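Long-range contact in putative pyrroline carboxylate reductase (Streptococcus pyogenes, PDB 2AHR), which probably catalyses the NAD(P)H-dependent reduction of 1-pyrroline-5-carboxylate to L-proline, the last step of proline biosynthesis: residues L108-P113 / K156-F161. Residues are numbered along the deposited sequence; the frame is centred on the assembly and turned at random.
With NAP (NADP nicotinamide-adenine-dinucleotide phosphate), chain S.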
ATOM      1  N   LEU E 108      31.240  14.212  35.634  1.00 42.26           N
ATOM      2  CA  LEU E 108      30.498  13.113  35.011  1.00 41.09           C
ATOM      3  C   LEU E 108      30.765  13.062  33.521  1.00 40.22           C
ATOM      4  O   LEU E 108      30.841  14.109  32.835  1.00 39.72           O
ATOM      5  CB  LEU E 108      28.987  13.222  35.271  1.00 40.86           C
ATOM      6  CG  LEU E 108      28.473  13.345  36.718  1.00 40.30           C
ATOM      7  CD1 LEU E 108      27.059  13.877  36.720  1.00 39.41           C
ATOM      8  CD2 LEU E 108      28.568  12.022  37.492  1.00 39.86           C
ATOM      9  N   LEU E 109      30.910  11.838  33.028  1.00 38.75           N
ATOM     10  CA  LEU E 109      31.181  11.612  31.612  1.00 37.53           C
ATOM     11  C   LEU E 109      30.198  10.648  31.002  1.00 37.02           C
ATOM     12  O   LEU E 109      29.711   9.730  31.670  1.00 36.66           O
ATOM     13  CB  LEU E 109      32.610  11.102  31.390  1.00 37.45           C
ATOM     14  CG  LEU E 109      33.713  12.055  31.847  1.00 36.65           C
ATOM     15  CD1 LEU E 109      34.248  11.615  33.209  1.00 37.01           C
ATOM     16  CD2 LEU E 109      34.819  12.160  30.816  1.00 35.70           C
ATOM     17  N   ARG E 110      29.904  10.875  29.724  1.00 35.95           N
ATOM     18  CA  ARG E 110      29.131   9.926  28.941  1.00 35.36           C
ATOM     19  C   ARG E 110      29.950   9.323  27.801  1.00 34.82           C
ATOM     20  O   ARG E 110      30.662  10.040  27.085  1.00 34.60           O
ATOM     21  CB  ARG E 110      27.876  10.592  28.341  1.00 35.36           C
ATOM     22  CG  ARG E 110      26.712  10.751  29.284  1.00 35.57           C
ATOM     23  CD  ARG E 110      25.510  11.344  28.532  1.00 36.82           C
ATOM     24  NE  ARG E 110      24.810  10.357  27.702  1.00 36.77           N
ATOM     25  CZ  ARG E 110      23.816  10.658  26.865  1.00 38.13           C
ATOM     26  NH1 ARG E 110      23.405  11.918  26.728  1.00 36.20           N
ATOM     27  NH2 ARG E 110      23.229   9.697  26.170  1.00 38.94           N
ATOM     28  N   ILE E 111      29.810   8.008  27.635  1.00 33.85           N
ATOM     29  CA  ILE E 111      30.299   7.306  26.459  1.00 33.73           C
ATOM     30  C   ILE E 111      29.163   6.593  25.700  1.00 33.85           C
ATOM     31  O   ILE E 111      28.119   6.207  26.288  1.00 33.91           O
ATOM     32  CB  ILE E 111      31.443   6.297  26.796  1.00 34.02           C
ATOM     33  CG1 ILE E 111      30.938   5.181  27.719  1.00 32.90           C
ATOM     34  CG2 ILE E 111      32.672   7.035  27.364  1.00 32.97           C
ATOM     35  CD1 ILE E 111      31.959   4.005  27.927  1.00 33.00           C
HETATM   36  N   MSE E 112      29.344   6.458  24.388  1.00 33.16           N
HETATM   37  CA  MSE E 112      28.435   5.654  23.576  1.00 32.84           C
HETATM   38  C   MSE E 112      29.263   4.688  22.761  1.00 32.59           C
HETATM   39  O   MSE E 112      29.736   5.044  21.694  1.00 32.14           O
HETATM   40  CB  MSE E 112      27.512   6.506  22.684  1.00 32.64           C
HETATM   41  CG  MSE E 112      26.405   5.690  21.925  1.00 31.82           C
HETATM   42 SE   MSE E 112      25.651   4.297  22.860  1.00 25.50          SE
HETATM   43  CE  MSE E 112      24.881   5.289  24.118  1.00 25.75           C
ATOM     44  N   PRO E 113      29.479   3.474  23.306  1.00 32.22           N
ATOM     45  CA  PRO E 113      30.222   2.378  22.688  1.00 32.28           C
ATOM     46  C   PRO E 113      29.335   1.452  21.857  1.00 32.44           C
ATOM     47  O   PRO E 113      28.113   1.639  21.801  1.00 32.16           O
ATOM     48  CB  PRO E 113      30.795   1.626  23.903  1.00 31.99           C
ATOM     49  CG  PRO E 113      29.708   1.792  24.970  1.00 32.51           C
ATOM     50  CD  PRO E 113      29.019   3.131  24.668  1.00 32.69           C
ATOM     51  N   LYS E 156      24.612  17.139  22.639  1.00 35.49           N
ATOM     52  CA  LYS E 156      23.374  17.320  21.914  1.00 36.08           C
ATOM     53  C   LYS E 156      23.277  16.358  20.723  1.00 35.39           C
ATOM     54  O   LYS E 156      22.201  16.212  20.148  1.00 35.39           O
ATOM     55  CB  LYS E 156      23.191  18.770  21.450  1.00 36.19           C
ATOM     56  CG  LYS E 156      24.329  19.298  20.598  1.00 39.29           C
ATOM     57  CD  LYS E 156      23.967  20.669  19.983  1.00 45.25           C
ATOM     58  CE  LYS E 156      25.175  21.332  19.345  1.00 47.20           C
ATOM     59  NZ  LYS E 156      25.846  20.384  18.429  1.00 49.11           N
ATOM     60  N   ASP E 157      24.394  15.721  20.365  1.00 34.40           N
ATOM     61  CA  ASP E 157      24.433  14.782  19.236  1.00 34.31           C
ATOM     62  C   ASP E 157      24.526  13.334  19.699  1.00 33.43           C
ATOM     63  O   ASP E 157      24.702  12.439  18.882  1.00 33.80           O
ATOM     64  CB  ASP E 157      25.608  15.090  18.310  1.00 33.81           C
ATOM     65  CG  ASP E 157      25.456  16.416  17.571  1.00 35.96           C
ATOM     66  OD1 ASP E 157      24.337  16.779  17.119  1.00 36.32           O
ATOM     67  OD2 ASP E 157      26.487  17.101  17.432  1.00 39.08           O
ATOM     68  N   PHE E 158      24.431  13.103  21.000  1.00 32.78           N
ATOM     69  CA  PHE E 158      24.601  11.745  21.530  1.00 32.58           C
ATOM     70  C   PHE E 158      23.547  10.753  21.096  1.00 32.73           C
ATOM     71  O   PHE E 158      23.859   9.586  20.897  1.00 32.72           O
ATOM     72  CB  PHE E 158      24.758  11.736  23.048  1.00 31.36           C
ATOM     73  CG  PHE E 158      26.169  11.478  23.490  1.00 31.66           C
ATOM     74  CD1 PHE E 158      27.195  12.349  23.110  1.00 30.76           C
ATOM     75  CD2 PHE E 158      26.483  10.344  24.245  1.00 30.14           C
ATOM     76  CE1 PHE E 158      28.516  12.113  23.488  1.00 31.24           C
ATOM     77  CE2 PHE E 158      27.788  10.098  24.640  1.00 32.11           C
ATOM     78  CZ  PHE E 158      28.818  10.996  24.260  1.00 30.93           C
ATOM     79  N   ASP E 159      22.308  11.215  20.948  1.00 33.24           N
ATOM     80  CA  ASP E 159      21.196  10.326  20.557  1.00 34.00           C
ATOM     81  C   ASP E 159      21.345   9.859  19.095  1.00 33.36           C
ATOM     82  O   ASP E 159      21.117   8.701  18.793  1.00 33.52           O
ATOM     83  CB  ASP E 159      19.835  11.022  20.756  1.00 33.56           C
ATOM     84  CG  ASP E 159      19.404  11.090  22.220  1.00 35.42           C
ATOM     85  OD1 ASP E 159      19.986  10.411  23.111  1.00 35.14           O
ATOM     86  OD2 ASP E 159      18.447  11.831  22.478  1.00 38.46           O
ATOM     87  N   THR E 160      21.711  10.783  18.210  1.00 32.02           N
ATOM     88  CA  THR E 160      22.043  10.467  16.829  1.00 31.39           C
ATOM     89  C   THR E 160      23.259   9.547  16.725  1.00 31.46           C
ATOM     90  O   THR E 160      23.263   8.643  15.901  1.00 31.02           O
ATOM     91  CB  THR E 160      22.296  11.768  15.991  1.00 32.08           C
ATOM     92  OG1 THR E 160      21.182  12.650  16.142  1.00 30.14           O
ATOM     93  CG2 THR E 160      22.469  11.467  14.517  1.00 28.75           C
ATOM     94  N   PHE E 161      24.286   9.762  17.558  1.00 30.98           N
ATOM     95  CA  PHE E 161      25.465   8.902  17.528  1.00 30.88           C
ATOM     96  C   PHE E 161      25.080   7.508  18.058  1.00 30.93           C
ATOM     97  O   PHE E 161      25.551   6.497  17.549  1.00 30.90           O
ATOM     98  CB  PHE E 161      26.609   9.501  18.371  1.00 31.05           C
ATOM     99  CG  PHE E 161      27.913   8.747  18.273  1.00 29.88           C
ATOM    100  CD1 PHE E 161      28.946   9.227  17.463  1.00 29.03           C
ATOM    101  CD2 PHE E 161      28.124   7.589  19.014  1.00 30.75           C
ATOM    102  CE1 PHE E 161      30.157   8.552  17.376  1.00 29.64           C
ATOM    103  CE2 PHE E 161      29.342   6.883  18.941  1.00 31.51           C
ATOM    104  CZ  PHE E 161      30.360   7.364  18.120  1.00 31.62           C
TER
HETATM  105  PA  NAP S1504      21.923  -6.047  29.539  1.00 71.82           P
HETATM  106  O1A NAP S1504      20.502  -6.378  29.831  1.00 70.64           O
HETATM  107  O2A NAP S1504      22.543  -7.113  28.699  1.00 71.30           O
HETATM  108  O5B NAP S1504      22.794  -5.799  30.879  1.00 71.91           O
HETATM  109  C5B NAP S1504      22.272  -5.148  32.016  1.00 74.73           C
HETATM  110  C4B NAP S1504      22.866  -5.826  33.248  1.00 76.90           C
HETATM  111  O4B NAP S1504      22.637  -5.073  34.427  1.00 77.46           O
HETATM  112  C3B NAP S1504      22.269  -7.216  33.458  1.00 77.49           C
HETATM  113  O3B NAP S1504      23.320  -8.156  33.411  1.00 77.05           O
HETATM  114  C2B NAP S1504      21.607  -7.173  34.827  1.00 78.55           C
HETATM  115  O2B NAP S1504      21.868  -8.301  35.648  1.00 80.39           O
HETATM  116  C1B NAP S1504      22.292  -5.974  35.470  1.00 78.30           C
HETATM  117  N9A NAP S1504      21.463  -5.394  36.555  1.00 78.43           N
HETATM  118  C8A NAP S1504      20.091  -5.419  36.676  1.00 78.32           C
HETATM  119  N7A NAP S1504      19.751  -4.791  37.829  1.00 78.70           N
HETATM  120  C5A NAP S1504      20.883  -4.371  38.450  1.00 78.29           C
HETATM  121  C6A NAP S1504      21.101  -3.700  39.654  1.00 78.02           C
HETATM  122  N6A NAP S1504      20.208  -3.856  40.630  1.00 78.66           N
HETATM  123  N1A NAP S1504      22.399  -3.406  40.025  1.00 77.76           N
HETATM  124  C2A NAP S1504      23.466  -3.792  39.232  1.00 77.27           C
HETATM  125  N3A NAP S1504      23.237  -4.467  38.050  1.00 76.85           N
HETATM  126  C4A NAP S1504      21.967  -4.752  37.662  1.00 77.94           C
HETATM  127  O3  NAP S1504      22.003  -4.582  28.845  1.00 69.77           O
HETATM  128  PN  NAP S1504      23.205  -4.105  27.869  1.00 68.69           P
HETATM  129  O1N NAP S1504      22.789  -4.429  26.474  1.00 69.47           O
HETATM  130  O2N NAP S1504      24.529  -4.579  28.354  1.00 67.83           O
HETATM  131  O5D NAP S1504      23.127  -2.501  28.051  1.00 66.01           O
HETATM  132  C5D NAP S1504      23.689  -1.855  29.171  1.00 62.62           C
HETATM  133  C4D NAP S1504      23.911  -0.376  28.864  1.00 60.42           C
HETATM  134  O4D NAP S1504      24.735  -0.199  27.727  1.00 58.44           O
HETATM  135  C3D NAP S1504      22.595   0.338  28.573  1.00 59.85           C
HETATM  136  O3D NAP S1504      22.568   1.507  29.357  1.00 60.11           O
HETATM  137  C2D NAP S1504      22.613   0.682  27.089  1.00 58.23           C
HETATM  138  O2D NAP S1504      21.965   1.929  26.862  1.00 55.05           O
HETATM  139  C1D NAP S1504      24.124   0.669  26.773  1.00 57.31           C
HETATM  140  N1N NAP S1504      24.521   0.217  25.414  1.00 55.30           N
HETATM  141  C2N NAP S1504      24.270  -1.070  24.981  1.00 53.27           C
HETATM  142  C3N NAP S1504      24.683  -1.479  23.710  1.00 51.06           C
HETATM  143  C7N NAP S1504      24.533  -2.904  23.262  1.00 49.66           C
HETATM  144  O7N NAP S1504      25.048  -3.228  21.991  1.00 49.98           O
HETATM  145  N7N NAP S1504      23.944  -3.812  24.051  1.00 47.53           N
HETATM  146  C4N NAP S1504      25.358  -0.577  22.878  1.00 51.37           C
HETATM  147  C5N NAP S1504      25.620   0.712  23.319  1.00 50.58           C
HETATM  148  C6N NAP S1504      25.195   1.092  24.594  1.00 54.38           C
HETATM  149  P2B NAP S1504      21.170  -9.749  35.462  1.00 81.61           P
HETATM  150  O1X NAP S1504      21.536 -10.596  36.669  1.00 81.45           O
HETATM  151  O2X NAP S1504      19.668  -9.581  35.415  1.00 81.93           O
HETATM  152  O3X NAP S1504      21.659 -10.418  34.189  1.00 80.71           O
HETATM  153  O   HOH W   1      21.763   8.598  23.830  1.00 36.04           O
HETATM  154  O   HOH W   2      20.843  11.726  25.154  1.00 51.15           O
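Strand 108-112 of the NADP-binding Rossmann-fold domain meets the first turn of helix 158-185, part of the helical dimerisation region, so this buried contact joins the cofactor domain to the helical part of the subunit. No direct hydrogen bond crosses it; rings packing on side chains and backbone carbonyls, plus two bridging waters, do the work.

The apolar packing centres on two aromatic rings, Phe158 and Phe161, which stand one turn apart on the helix. Phenylalanine gives the buried strand a broad apolar surface, and the Phe158 ring spans Arg110 to Met112: its CE2 is 3.7 Å from Arg110 CB and also touches Met112 CB. Phe161, with CG anti to the backbone N, packs CD2 on Met112 CB and CG. Ala125 and Ile153 also touch both rings.

Backbone carbonyls meet the same rings. Phe158 CZ lies 3.5 Å from Arg110 O, while the slightly positive C-H edge of Phe161 faces an electronegative oxygen near the ring plane, CE2 being 3.3 Å from Met112 O.

Arg110 adds the charged part. Its chain bends at chi3 (77°), bringing one face of the guanidinium against Phe158, with CD2 over its centre and 3.8 Å from Arg110 CZ; the two planes are 50° apart, far from a parallel stack. Its main polar partner is Glu155, just ahead of segment 156-161, salt-bridged to NH1. Asp159 OD1 stays 4.5 Å from Arg110 NH2, and two waters in the guanidinium plane bridge these opposite charges, one from NH1 and the other, more weakly, from NH2. A long, multidentate arginine can thus serve both ring and acids.

Met112 links the packing to the cofactor. Its CB faces the helix, but with CG anti to the backbone N (chi1 -173°) and bends at chi2 and chi3, the flexible selenomethionine chain leads away, bringing its SE 3.6 Å from C5N of the NADP nicotinamide ring.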